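Local atomic coordinates of PUA domain-containing protein (Aeropyrum pernix, PDB entry 2CX0), a protein that is of unknown function but, as a PUA-domain protein with a pre-PUA region, probably binds RNA and may act in translation initiation. Residues P32-P38 / D89-G93; A43-V48 / I59-D63; P78-C82 / L175-Q180; H110-V116 / K159-V165; F123-V129 / G143-S149. All blocks are in the same frame, centred on the assembly; numbering follows the deposited sequence.

Contact 1. Residues P32-P38 / D89-G93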
# COMPACT_ATOMS: atom_id res chain seq x y z
N PRO A 32 0.01 10.19 12.11
CA PRO A 32 0.81 11.21 11.45
C PRO A 32 0.91 11.09 9.96
O PRO A 32 1.23 12.08 9.31
CB PRO A 32 2.20 11.04 12.06
CG PRO A 32 1.93 10.20 13.34
CD PRO A 32 0.85 9.29 12.90
N TYR A 33 0.66 9.89 9.39
CA TYR A 33 0.87 9.70 7.95
C TYR A 33 -0.31 9.59 6.99
O TYR A 33 -0.10 9.50 5.78
CB TYR A 33 1.76 8.49 7.78
CG TYR A 33 2.97 8.59 8.62
CD1 TYR A 33 3.96 9.55 8.33
CD2 TYR A 33 3.16 7.74 9.73
CE1 TYR A 33 5.11 9.63 9.14
CE2 TYR A 33 4.29 7.82 10.52
CZ TYR A 33 5.26 8.76 10.22
OH TYR A 33 6.43 8.82 10.96
N TYR A 34 -1.52 9.62 7.51
CA TYR A 34 -2.73 9.43 6.72
C TYR A 34 -3.73 10.46 7.19
O TYR A 34 -3.62 10.94 8.31
CB TYR A 34 -3.26 8.01 7.01
CG TYR A 34 -2.26 6.97 6.60
CD1 TYR A 34 -1.99 6.75 5.23
CD2 TYR A 34 -1.53 6.25 7.54
CE1 TYR A 34 -1.01 5.83 4.83
CE2 TYR A 34 -0.55 5.33 7.16
CZ TYR A 34 -0.30 5.12 5.79
OH TYR A 34 0.61 4.21 5.40
N THR A 35 -4.71 10.74 6.34
CA THR A 35 -5.74 11.71 6.69
C THR A 35 -6.54 11.21 7.87
O THR A 35 -6.90 11.99 8.77
CB THR A 35 -6.67 11.93 5.49
OG1 THR A 35 -5.91 12.43 4.39
CG2 THR A 35 -7.78 12.89 5.82
N ARG A 36 -6.84 9.93 7.88
CA ARG A 36 -7.61 9.37 9.00
C ARG A 36 -7.44 7.86 9.07
O ARG A 36 -7.00 7.25 8.10
CB ARG A 36 -9.10 9.66 8.81
CG ARG A 36 -9.74 8.80 7.73
CD ARG A 36 -11.22 9.19 7.44
NE ARG A 36 -11.30 10.48 6.77
CZ ARG A 36 -11.37 10.64 5.46
NH1 ARG A 36 -11.40 9.58 4.67
NH2 ARG A 36 -11.38 11.86 4.96
N ILE A 37 -7.79 7.28 10.22
CA ILE A 37 -7.78 5.83 10.37
C ILE A 37 -9.03 5.39 9.60
O ILE A 37 -10.15 5.79 9.87
CB ILE A 37 -7.86 5.39 11.84
CG1 ILE A 37 -6.45 5.48 12.50
CG2 ILE A 37 -8.23 3.91 11.91
CD1 ILE A 37 -5.93 6.82 12.75
N PRO A 38 -8.84 4.52 8.62
CA PRO A 38 -9.91 4.01 7.78
C PRO A 38 -10.89 3.02 8.40
O PRO A 38 -11.98 2.85 7.90
CB PRO A 38 -9.13 3.42 6.61
CG PRO A 38 -7.93 2.87 7.29
CD PRO A 38 -7.54 3.93 8.27
N ASP A 89 -9.55 7.37 0.07
CA ASP A 89 -9.76 8.73 0.55
C ASP A 89 -9.07 9.02 1.90
O ASP A 89 -8.83 10.16 2.22
CB ASP A 89 -11.27 9.06 0.62
CG ASP A 89 -11.51 10.54 0.83
OD1 ASP A 89 -11.23 11.30 -0.12
OD2 ASP A 89 -11.93 10.95 1.96
N TRP A 90 -8.73 7.99 2.65
CA TRP A 90 -8.03 8.17 3.91
C TRP A 90 -6.50 8.44 3.75
O TRP A 90 -5.80 8.78 4.72
CB TRP A 90 -8.25 6.93 4.77
CG TRP A 90 -7.68 5.67 4.22
CD1 TRP A 90 -8.18 4.90 3.19
CD2 TRP A 90 -6.48 5.01 4.65
NE1 TRP A 90 -7.36 3.82 2.95
CE2 TRP A 90 -6.31 3.86 3.84
CE3 TRP A 90 -5.53 5.29 5.65
CZ2 TRP A 90 -5.22 2.98 4.00
CZ3 TRP A 90 -4.43 4.41 5.81
CH2 TRP A 90 -4.29 3.27 4.99
N LEU A 91 -5.99 8.28 2.53
CA LEU A 91 -4.56 8.57 2.25
C LEU A 91 -4.41 10.06 2.06
O LEU A 91 -5.38 10.74 1.67
CB LEU A 91 -4.11 7.89 0.95
CG LEU A 91 -4.33 6.36 0.98
CD1 LEU A 91 -3.95 5.84 -0.49
CD2 LEU A 91 -3.50 5.66 2.05
N LYS A 92 -3.22 10.60 2.31
CA LYS A 92 -3.01 12.06 2.11
C LYS A 92 -3.14 12.41 0.61
O LYS A 92 -3.55 13.51 0.23
CB LYS A 92 -1.63 12.41 2.60
CG LYS A 92 -1.57 12.39 4.12
CD LYS A 92 -0.26 12.97 4.60
CE LYS A 92 -0.18 12.99 6.13
NZ LYS A 92 -0.75 14.23 6.75
N GLY A 93 -2.77 11.47 -0.25
CA GLY A 93 -2.92 11.75 -1.67
C GLY A 93 -2.85 10.53 -2.57
O GLY A 93 -2.48 9.43 -2.13
O HOH W 1 -1.11 9.07 3.12
O HOH W 2 -7.48 12.41 2.17
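The contact joins the loop after helix 20-30, in the N-terminal region, to the loop that leads into strand 93-97 of the PUA domain, with Trp90 wedged among Tyr34, Arg36 and Pro38. Pro38 lies over one indole face, its CB 3.6 Å from the centroid of the five-membered ring in a CH-pi contact, while Leu91 CD2 lies on the opposite face. Trp90 CG sits between its own backbone N and carbonyl carbon (chi1 64°), which turns the indole along the 32-38 loop; there CZ3 settles over the Tyr34 ring, 3.4 Å from CD1, with the two ring planes inclined by 42°. Tyr34 suits the place because its face is apolar while its OH reaches Ile76 O. Thr35 N donates to Trp90 O at 2.8 Å, and one water joins Thr35 OG1 to the carbonyls of Asp89 and Leu91. At the solvent-exposed margin Arg36 grips Asp89 end-on, NH1 at 3.1 Å and NH2 at 3.2 Å from the single oxygen OD2, which lies near the guanidinium plane. An apolar wedge thus fills the middle, while OD2 is held by two nitrogens in an ion pair whose charge attraction solvent probably weakens.

Contact 2. Residues A43-V48 / I59-D63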
# COMPACT_ATOMS: atom_id res chain seq x y z
N ALA A 43 -13.02 -2.71 15.17
CA ALA A 43 -12.62 -3.71 14.20
C ALA A 43 -11.68 -4.73 14.88
O ALA A 43 -10.91 -4.41 15.76
CB ALA A 43 -11.87 -3.03 13.02
N ASP A 44 -11.78 -5.96 14.43
CA ASP A 44 -10.96 -7.07 14.88
C ASP A 44 -9.57 -6.98 14.20
O ASP A 44 -9.43 -7.12 12.96
CB ASP A 44 -11.65 -8.33 14.46
CG ASP A 44 -11.08 -9.53 15.11
OD1 ASP A 44 -10.02 -9.42 15.77
OD2 ASP A 44 -11.68 -10.61 14.96
N LEU A 45 -8.56 -6.80 15.02
CA LEU A 45 -7.18 -6.62 14.55
C LEU A 45 -6.36 -7.82 14.97
O LEU A 45 -6.28 -8.15 16.16
CB LEU A 45 -6.58 -5.36 15.17
CG LEU A 45 -6.58 -3.98 14.50
CD1 LEU A 45 -7.78 -3.82 13.55
CD2 LEU A 45 -6.53 -2.87 15.61
N ARG A 46 -5.75 -8.49 14.00
CA ARG A 46 -4.91 -9.64 14.28
C ARG A 46 -3.57 -9.52 13.53
O ARG A 46 -3.47 -8.87 12.49
CB ARG A 46 -5.62 -10.94 13.84
CG ARG A 46 -6.99 -11.18 14.53
CD ARG A 46 -7.64 -12.52 14.13
NE ARG A 46 -6.88 -13.71 14.54
CZ ARG A 46 -6.84 -14.21 15.78
NH1 ARG A 46 -7.51 -13.64 16.79
NH2 ARG A 46 -6.13 -15.31 16.00
N LEU A 47 -2.58 -10.16 14.06
CA LEU A 47 -1.26 -10.17 13.46
C LEU A 47 -1.04 -11.56 12.90
O LEU A 47 -1.10 -12.56 13.66
CB LEU A 47 -0.18 -9.90 14.51
CG LEU A 47 1.26 -9.94 14.01
CD1 LEU A 47 1.52 -8.67 13.09
CD2 LEU A 47 2.17 -9.91 15.22
N VAL A 48 -0.85 -11.62 11.59
CA VAL A 48 -0.59 -12.90 10.91
C VAL A 48 0.88 -12.94 10.46
O VAL A 48 1.36 -12.03 9.77
CB VAL A 48 -1.45 -13.01 9.67
CG1 VAL A 48 -1.15 -14.28 8.92
CG2 VAL A 48 -2.93 -12.90 10.08
N ILE A 59 1.71 -9.48 8.62
CA ILE A 59 0.63 -8.64 8.13
C ILE A 59 -0.47 -8.42 9.19
O ILE A 59 -0.89 -9.37 9.87
CB ILE A 59 -0.08 -9.30 6.91
CG1 ILE A 59 0.91 -9.45 5.72
CG2 ILE A 59 -1.25 -8.42 6.48
CD1 ILE A 59 0.22 -10.29 4.58
N ILE A 60 -0.96 -7.20 9.31
CA ILE A 60 -2.02 -6.97 10.25
C ILE A 60 -3.33 -7.10 9.51
O ILE A 60 -3.50 -6.48 8.45
CB ILE A 60 -1.89 -5.58 10.86
CG1 ILE A 60 -0.67 -5.59 11.83
CG2 ILE A 60 -3.22 -5.19 11.59
CD1 ILE A 60 -0.31 -4.17 12.33
N THR A 61 -4.23 -7.93 10.01
CA THR A 61 -5.55 -8.05 9.37
C THR A 61 -6.57 -7.22 10.14
O THR A 61 -6.50 -7.09 11.35
CB THR A 61 -6.08 -9.52 9.31
OG1 THR A 61 -6.17 -10.09 10.64
CG2 THR A 61 -5.09 -10.35 8.45
N VAL A 62 -7.51 -6.65 9.40
CA VAL A 62 -8.57 -5.83 9.93
C VAL A 62 -9.86 -6.53 9.47
O VAL A 62 -10.21 -6.56 8.29
CB VAL A 62 -8.55 -4.35 9.37
CG1 VAL A 62 -9.64 -3.51 10.05
CG2 VAL A 62 -7.23 -3.67 9.64
N ASP A 63 -10.58 -7.10 10.43
CA ASP A 63 -11.81 -7.86 10.14
C ASP A 63 -11.54 -8.95 9.12
O ASP A 63 -12.37 -9.25 8.27
CB ASP A 63 -12.95 -6.92 9.67
CG ASP A 63 -13.52 -6.14 10.83
OD1 ASP A 63 -13.43 -6.69 11.95
OD2 ASP A 63 -14.05 -5.03 10.65
O HOH W 3 -8.51 -9.45 11.60
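Strands 45-51 and 56-62 meet here as an antiparallel beta hairpin of the N-terminal sheet, and Leu45, Leu47, Ile60 and Val62 make up its apolar face. Packing is closest around buried Val62: Ala43 CB lies 3.7 Å from its CG1, and Leu45 runs alongside it, CD1 reaching CG2 at 4.0 Å. Val62 and Ile60 branch at CB, which suits a strand, whereas the leucines reach farther, Leu45 toward Leu26 of helix 20-30. On the other face Val48 CG2 meets Thr61 CG2 at 3.7 Å, the two side chains crossing at about a right angle. Val48 and Ile59 are joined by paired backbone bonds, both 2.8 Å from N to O.

Against this stand the exposed Asp44 and Asp63. Partly exposed Arg46 leads its guanidinium away from the partner strand, and a water bridges Asp44 O and Thr61 OG1. Asp63 turns out of the strand with positive phi (55°), its N giving a bond to Asp44 O; its carboxylate returns to the first strand, where Asp44 N meets OD1 at 3.1 Å from above the carboxylate plane.

Contact 3. Residues P78-C82 / L175-Q180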
# COMPACT_ATOMS: atom_id res chain seq x y z
N PRO A 78 -0.39 0.42 3.80
CA PRO A 78 -1.55 -0.42 3.48
C PRO A 78 -1.17 -1.33 2.29
O PRO A 78 -0.37 -0.95 1.39
CB PRO A 78 -2.62 0.57 2.98
CG PRO A 78 -1.69 1.76 2.36
CD PRO A 78 -0.46 1.79 3.27
N THR A 79 -1.80 -2.51 2.26
CA THR A 79 -1.67 -3.37 1.12
C THR A 79 -2.68 -2.83 0.10
O THR A 79 -3.58 -1.99 0.41
CB THR A 79 -2.17 -4.78 1.43
OG1 THR A 79 -3.52 -4.68 2.01
CG2 THR A 79 -1.14 -5.48 2.42
N LEU A 80 -2.58 -3.36 -1.12
CA LEU A 80 -3.60 -2.95 -2.12
C LEU A 80 -4.96 -3.52 -1.70
O LEU A 80 -6.00 -2.94 -2.03
CB LEU A 80 -3.22 -3.47 -3.53
CG LEU A 80 -1.96 -2.77 -4.06
CD1 LEU A 80 -1.82 -3.24 -5.51
CD2 LEU A 80 -2.07 -1.21 -4.06
N GLN A 81 -4.97 -4.68 -1.03
CA GLN A 81 -6.24 -5.27 -0.53
C GLN A 81 -6.92 -4.30 0.47
O GLN A 81 -8.15 -4.16 0.48
CB GLN A 81 -6.00 -6.64 0.17
CG GLN A 81 -5.61 -7.79 -0.82
CD GLN A 81 -4.16 -7.75 -1.32
OE1 GLN A 81 -3.35 -6.93 -0.84
NE2 GLN A 81 -3.83 -8.66 -2.27
N CYS A 82 -6.10 -3.62 1.29
CA CYS A 82 -6.62 -2.64 2.23
C CYS A 82 -7.28 -1.49 1.44
O CYS A 82 -8.39 -0.96 1.78
CB CYS A 82 -5.47 -2.08 3.08
SG CYS A 82 -5.97 -0.74 4.19
N LEU A 175 4.27 -9.91 -1.65
CA LEU A 175 3.35 -9.59 -0.56
C LEU A 175 1.90 -9.57 -1.09
O LEU A 175 0.97 -10.07 -0.40
CB LEU A 175 3.69 -8.24 0.10
CG LEU A 175 2.66 -7.65 1.10
CD1 LEU A 175 2.54 -8.56 2.34
CD2 LEU A 175 3.10 -6.31 1.56
N TRP A 176 1.72 -9.03 -2.32
CA TRP A 176 0.39 -8.95 -2.91
C TRP A 176 -0.19 -10.37 -3.06
O TRP A 176 -1.37 -10.61 -2.69
CB TRP A 176 0.45 -8.30 -4.29
CG TRP A 176 -0.92 -8.03 -4.81
CD1 TRP A 176 -1.71 -6.97 -4.49
CD2 TRP A 176 -1.70 -8.88 -5.63
NE1 TRP A 176 -2.96 -7.12 -5.05
CE2 TRP A 176 -2.98 -8.28 -5.76
CE3 TRP A 176 -1.44 -10.10 -6.27
CZ2 TRP A 176 -4.01 -8.86 -6.53
CZ3 TRP A 176 -2.46 -10.68 -7.04
CH2 TRP A 176 -3.73 -10.06 -7.16
N GLU A 177 0.62 -11.31 -3.54
CA GLU A 177 0.13 -12.67 -3.77
C GLU A 177 -0.20 -13.36 -2.45
O GLU A 177 -1.21 -14.01 -2.33
CB GLU A 177 1.14 -13.52 -4.57
CG GLU A 177 1.33 -13.04 -6.03
CD GLU A 177 0.10 -13.21 -6.93
OE1 GLU A 177 -0.94 -13.81 -6.56
OE2 GLU A 177 0.18 -12.75 -8.07
N LEU A 178 0.69 -13.20 -1.49
CA LEU A 178 0.45 -13.76 -0.19
C LEU A 178 -0.87 -13.17 0.42
O LEU A 178 -1.72 -13.91 0.96
CB LEU A 178 1.65 -13.46 0.70
CG LEU A 178 1.35 -13.79 2.18
CD1 LEU A 178 1.08 -15.31 2.35
CD2 LEU A 178 2.59 -13.36 3.01
N ALA A 179 -1.03 -11.86 0.31
CA ALA A 179 -2.21 -11.18 0.88
C ALA A 179 -3.49 -11.63 0.20
O ALA A 179 -4.50 -11.83 0.89
CB ALA A 179 -2.10 -9.65 0.80
N GLN A 180 -3.44 -11.84 -1.12
CA GLN A 180 -4.60 -12.32 -1.87
C GLN A 180 -5.08 -13.66 -1.31
O GLN A 180 -6.28 -13.90 -1.19
CB GLN A 180 -4.25 -12.57 -3.33
CG GLN A 180 -4.40 -11.41 -4.21
CD GLN A 180 -5.81 -10.87 -4.16
OE1 GLN A 180 -6.09 -10.03 -3.31
NE2 GLN A 180 -6.70 -11.36 -5.05
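Gln81 and Trp176 form the centre of the first shell, with the amide nitrogen of the glutamine poised over one face of the indole. NE2 lies 3.3 Å above the ring plane, offset toward the rim, and the amide and ring planes are 35° apart. That nitrogen donates to Gln180 OE1 at 2.8 Å in a nearly straight bond (164°), with the acceptor in the amide plane of Gln81, and makes a weak bond to Trp176 O. A bend at chi2 (77°) folds the Gln81 chain back so that its amide reaches both acceptors. Gln180 in turn lays CG on the same indole face as NE2. The other end of the Gln81 amide rests on a small residue: OE1 is 3.4 Å from Ala179 CB, and this buried oxygen has no polar partner in the model. Leu80 comes to the ring at about a right angle, its CB at the edge and CD1 3.9 Å from Trp176 CD1.

The contact sets the first turn of helix 80-86 against the C-terminal helix 174-183, which follows the last strand of the PUA domain and returns to pack on the N-terminal region. Thr79 is the N-cap of the former helix: its OG1 accepts from Cys82 N at 2.9 Å and also hydrogen-bonds Pro66 O. Its methyl CG2 faces Leu175 CD2. Farther out, His169 touches Thr79, Leu80 and Leu175.

Contact 4. Residues H110-V116 / K159-V165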
# COMPACT_ATOMS: atom_id res chain seq x y z
N HIS A 110 9.14 1.83 -10.61
CA HIS A 110 8.82 2.99 -9.82
C HIS A 110 7.99 3.87 -10.76
O HIS A 110 7.94 3.61 -11.98
CB HIS A 110 10.09 3.77 -9.46
CG HIS A 110 10.94 3.07 -8.45
ND1 HIS A 110 12.22 2.58 -8.72
CD2 HIS A 110 10.68 2.73 -7.17
CE1 HIS A 110 12.69 1.97 -7.64
NE2 HIS A 110 11.77 2.05 -6.69
N LEU A 111 7.32 4.88 -10.21
CA LEU A 111 6.50 5.76 -11.05
C LEU A 111 7.27 7.03 -11.46
O LEU A 111 7.68 7.81 -10.62
CB LEU A 111 5.17 6.14 -10.34
CG LEU A 111 4.30 7.22 -11.02
CD1 LEU A 111 3.86 6.68 -12.45
CD2 LEU A 111 3.06 7.54 -10.09
N MSE A 112 7.50 7.19 -12.75
CA MSE A 112 8.15 8.41 -13.23
C MSE A 112 7.07 9.46 -13.61
O MSE A 112 5.96 9.15 -14.03
CB MSE A 112 9.02 8.06 -14.43
CG MSE A 112 9.83 6.78 -14.26
SE MSE A 112 11.10 6.92 -12.81
CE MSE A 112 12.21 8.06 -13.67
N ILE A 113 7.44 10.72 -13.46
CA ILE A 113 6.58 11.84 -13.74
C ILE A 113 5.84 11.81 -15.10
O ILE A 113 4.67 12.19 -15.19
CB ILE A 113 7.39 13.14 -13.62
CG1 ILE A 113 7.82 13.32 -12.14
CG2 ILE A 113 6.53 14.37 -14.11
CD1 ILE A 113 8.99 14.36 -11.98
N PRO A 114 6.52 11.36 -16.17
CA PRO A 114 5.82 11.34 -17.46
C PRO A 114 4.60 10.43 -17.51
O PRO A 114 3.78 10.61 -18.39
CB PRO A 114 6.90 10.89 -18.45
CG PRO A 114 8.17 11.42 -17.82
CD PRO A 114 7.95 11.03 -16.33
N GLY A 115 4.50 9.44 -16.63
CA GLY A 115 3.31 8.56 -16.61
C GLY A 115 2.19 9.13 -15.74
O GLY A 115 1.10 8.55 -15.65
N VAL A 116 2.42 10.28 -15.11
CA VAL A 116 1.39 10.85 -14.26
C VAL A 116 0.44 11.73 -15.05
O VAL A 116 0.89 12.57 -15.82
CB VAL A 116 2.03 11.68 -13.10
CG1 VAL A 116 0.92 12.43 -12.30
CG2 VAL A 116 2.86 10.74 -12.17
N LYS A 159 5.35 17.14 -18.36
CA LYS A 159 5.92 15.80 -18.63
C LYS A 159 7.45 15.81 -18.42
O LYS A 159 8.24 15.28 -19.20
CB LYS A 159 5.56 15.23 -20.02
CG LYS A 159 4.08 15.12 -20.17
CD LYS A 159 3.49 14.10 -19.25
CE LYS A 159 1.96 14.17 -19.39
NZ LYS A 159 1.30 13.07 -18.66
N ALA A 160 7.85 16.44 -17.33
CA ALA A 160 9.25 16.48 -16.89
C ALA A 160 9.72 15.03 -16.61
O ALA A 160 8.89 14.17 -16.25
CB ALA A 160 9.31 17.25 -15.58
N ARG A 161 11.02 14.77 -16.75
CA ARG A 161 11.56 13.42 -16.46
C ARG A 161 11.97 13.33 -14.98
O ARG A 161 12.38 14.34 -14.36
CB ARG A 161 12.76 13.11 -17.33
CG ARG A 161 12.40 12.61 -18.76
CD ARG A 161 11.32 13.44 -19.43
NE ARG A 161 11.16 12.99 -20.82
CZ ARG A 161 10.15 13.32 -21.64
NH1 ARG A 161 9.18 14.10 -21.23
NH2 ARG A 161 10.16 12.90 -22.89
N GLY A 162 11.90 12.13 -14.43
CA GLY A 162 12.27 11.99 -13.02
C GLY A 162 11.28 11.11 -12.26
O GLY A 162 10.17 10.87 -12.73
N ARG A 163 11.67 10.66 -11.05
CA ARG A 163 10.82 9.81 -10.26
C ARG A 163 9.76 10.61 -9.48
O ARG A 163 10.04 11.62 -8.83
CB ARG A 163 11.68 8.98 -9.29
CG ARG A 163 10.91 7.77 -8.60
CD ARG A 163 11.96 6.69 -8.24
NE ARG A 163 12.72 7.11 -7.08
CZ ARG A 163 13.72 6.42 -6.56
NH1 ARG A 163 14.11 5.29 -7.12
NH2 ARG A 163 14.22 6.81 -5.41
N ALA A 164 8.52 10.17 -9.59
CA ALA A 164 7.43 10.81 -8.88
C ALA A 164 7.15 10.07 -7.55
O ALA A 164 6.95 10.71 -6.48
CB ALA A 164 6.15 10.81 -9.75
N VAL A 165 7.12 8.73 -7.63
CA VAL A 165 6.81 7.92 -6.41
C VAL A 165 7.70 6.68 -6.39
O VAL A 165 7.83 5.95 -7.39
CB VAL A 165 5.32 7.41 -6.43
CG1 VAL A 165 4.99 6.53 -5.18
CG2 VAL A 165 4.35 8.66 -6.55
O HOH W 4 1.04 10.57 -19.85
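Ile113 is the main knob of this edge of the PUA-domain sheet, where the short strand 111-112 pairs with the start of strand 163-170. Its CG2 lies 3.2 Å from Ala160 O, while CG1 rests against Ala164 CB, so two alanines shape the hollow for the branched side chain. Gly162 completes the wall; its positive phi (136°) suits glycine, and Ile113 CD1 packs close to its backbone. Pro114 continues the ridge, with CG beside Ala160 O. On the outer side, selenomethionine Met112 bends at chi2 and chi3, laying CE over the Gly162 backbone.

The strands join through a classic beta bulge: Ala164 N at 2.7 Å and Val165 N at 3.2 Å both donate to Leu111 O. Within the bulge, Leu111 CD2 packs on Val165 CG2 at 3.9 Å. At one end Arg163 crosses His110, NH1 standing 3.6 Å above the imidazole plane, while NH2 is held by Glu146 in a salt bridge. At the other, Lys159, the C-prime residue of a Schellman motif, sends NZ to Val116 O at 2.9 Å and to a water. The ammonium is probably stabilised by the Val116 carbonyl and this water, which also donates to Pro114 O, while apolar groups fill the middle.

Contact 5. Residues F123-V129 / G143-S149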
# COMPACT_ATOMS: atom_id res chain seq x y z
N PHE A 123 0.05 16.52 -0.30
CA PHE A 123 1.08 15.75 0.37
C PHE A 123 2.43 16.35 0.10
O PHE A 123 2.60 17.17 -0.85
CB PHE A 123 1.05 14.28 -0.08
CG PHE A 123 1.10 14.08 -1.56
CD1 PHE A 123 2.32 14.05 -2.25
CD2 PHE A 123 -0.09 13.89 -2.28
CE1 PHE A 123 2.33 13.83 -3.65
CE2 PHE A 123 -0.08 13.68 -3.64
CZ PHE A 123 1.13 13.65 -4.34
N THR A 124 3.40 15.96 0.91
CA THR A 124 4.75 16.45 0.69
C THR A 124 5.67 15.27 0.41
O THR A 124 5.30 14.12 0.63
CB THR A 124 5.25 17.25 1.94
OG1 THR A 124 5.23 16.39 3.08
CG2 THR A 124 4.35 18.42 2.23
N ARG A 125 6.88 15.58 -0.08
CA ARG A 125 7.88 14.55 -0.33
C ARG A 125 7.96 13.68 0.92
O ARG A 125 7.98 14.21 2.04
CB ARG A 125 9.25 15.22 -0.61
CG ARG A 125 10.46 14.32 -0.54
CD ARG A 125 11.68 14.97 -1.17
NE ARG A 125 11.26 16.08 -2.01
CZ ARG A 125 11.83 16.42 -3.16
NH1 ARG A 125 12.87 15.73 -3.64
NH2 ARG A 125 11.36 17.48 -3.83
N GLY A 126 8.00 12.35 0.75
CA GLY A 126 8.12 11.47 1.92
C GLY A 126 6.80 10.89 2.41
O GLY A 126 6.80 9.90 3.17
N ASP A 127 5.68 11.49 1.99
CA ASP A 127 4.35 11.00 2.39
C ASP A 127 4.00 9.75 1.65
O ASP A 127 4.51 9.53 0.51
CB ASP A 127 3.27 12.02 2.06
CG ASP A 127 3.10 13.07 3.18
OD1 ASP A 127 3.47 12.75 4.32
OD2 ASP A 127 2.57 14.18 2.90
N VAL A 128 3.14 8.94 2.28
CA VAL A 128 2.64 7.71 1.68
C VAL A 128 1.51 8.07 0.71
O VAL A 128 0.56 8.77 1.07
CB VAL A 128 2.05 6.77 2.74
CG1 VAL A 128 1.54 5.49 2.07
CG2 VAL A 128 3.11 6.49 3.84
N VAL A 129 1.62 7.59 -0.53
CA VAL A 129 0.56 7.82 -1.51
C VAL A 129 0.32 6.54 -2.30
O VAL A 129 1.16 5.61 -2.27
CB VAL A 129 0.91 8.94 -2.50
CG1 VAL A 129 1.15 10.26 -1.74
CG2 VAL A 129 2.22 8.53 -3.39
N GLY A 143 3.40 3.64 -2.37
CA GLY A 143 4.77 4.08 -2.22
C GLY A 143 4.97 5.45 -1.56
O GLY A 143 4.10 5.99 -0.87
N VAL A 144 6.17 5.99 -1.77
CA VAL A 144 6.53 7.22 -1.14
C VAL A 144 6.69 8.35 -2.14
O VAL A 144 7.41 8.21 -3.14
CB VAL A 144 7.86 7.02 -0.34
CG1 VAL A 144 8.25 8.34 0.41
CG2 VAL A 144 7.72 5.83 0.64
N ALA A 145 6.01 9.46 -1.88
CA ALA A 145 6.10 10.59 -2.81
C ALA A 145 7.54 11.12 -2.80
O ALA A 145 8.14 11.29 -1.74
CB ALA A 145 5.13 11.74 -2.38
N GLU A 146 8.09 11.37 -3.97
CA GLU A 146 9.44 11.94 -4.11
C GLU A 146 9.40 13.43 -4.33
O GLU A 146 10.44 14.09 -4.32
CB GLU A 146 10.17 11.33 -5.28
CG GLU A 146 10.54 9.90 -5.02
CD GLU A 146 12.04 9.68 -4.83
OE1 GLU A 146 12.84 10.37 -5.49
OE2 GLU A 146 12.42 8.80 -4.04
N VAL A 147 8.21 13.97 -4.54
CA VAL A 147 8.05 15.42 -4.72
C VAL A 147 6.77 15.87 -4.03
O VAL A 147 5.86 15.05 -3.83
CB VAL A 147 7.98 15.80 -6.20
CG1 VAL A 147 9.36 15.59 -6.82
CG2 VAL A 147 6.93 14.97 -6.92
N ASP A 148 6.65 17.15 -3.72
CA ASP A 148 5.43 17.61 -3.07
C ASP A 148 4.28 17.53 -4.11
O ASP A 148 4.54 17.62 -5.34
CB ASP A 148 5.59 19.07 -2.64
CG ASP A 148 6.68 19.29 -1.56
OD1 ASP A 148 7.01 20.48 -1.31
OD2 ASP A 148 7.18 18.31 -0.96
N SER A 149 3.02 17.38 -3.65
CA SER A 149 1.87 17.37 -4.56
C SER A 149 1.78 18.68 -5.39
O SER A 149 1.41 18.66 -6.58
CB SER A 149 0.56 17.18 -3.78
OG SER A 149 0.46 18.18 -2.78
O HOH W 5 8.90 18.69 -4.19
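Gly143 opens the pairing opposite Val129 in the antiparallel hairpin of strands 128-133 and 138-145, part of the PUA-domain sheet, with a bond in each direction between their backbones. Val144 follows, its CG1 3.5 Å from Gly126 CA, where the type II turn Thr124-Asp127 passes close; Gly126 has the positive phi such a turn needs at its third position. Ala145 bonds through N to Asp127 O and through O to Gly126 N (2.7 Å), and its small CB fits against Phe123 CD1 at 3.6 Å. Past the strand, Glu146 O lies beneath one face of the Arg125 guanidinium. Asp148 then reaches back to the turn: OD2 accepts from Arg125 N at 2.9 Å on its anti lone pair, and a water links Asp148 N to Arg125 NH2. Ser149 starts helix 149-158. Its OG, lying between backbone N and carbonyl carbon (chi1 54°), accepts from Phe123 N at 3.0 Å, and its CB sits over the Phe123 ring, 3.5 Å from the centroid and opposite Val129 CG1.

From the N terminus, contact 1 opens first, after helix 20-30, and closes at 89-93, joining the N-terminal region to the start of the PUA domain. Contact 2, a hairpin in the N-terminal sheet, opens and closes within that loop. Contact 3 also starts inside it, at 78-82, but closes only at the C-terminal helix, so contacts 1 and 3 cross; Trp90 packs on Pro78 and Cys82 where they meet. The loop of contact 3 encloses contact 4, which in turn encloses contact 5. These last two share one sheet, in which strands 163-170 and 138-145 are neighbours. Contacts 2 and 4 lie far apart, with centres about 34 Å apart, on opposite sides of the chain's centre.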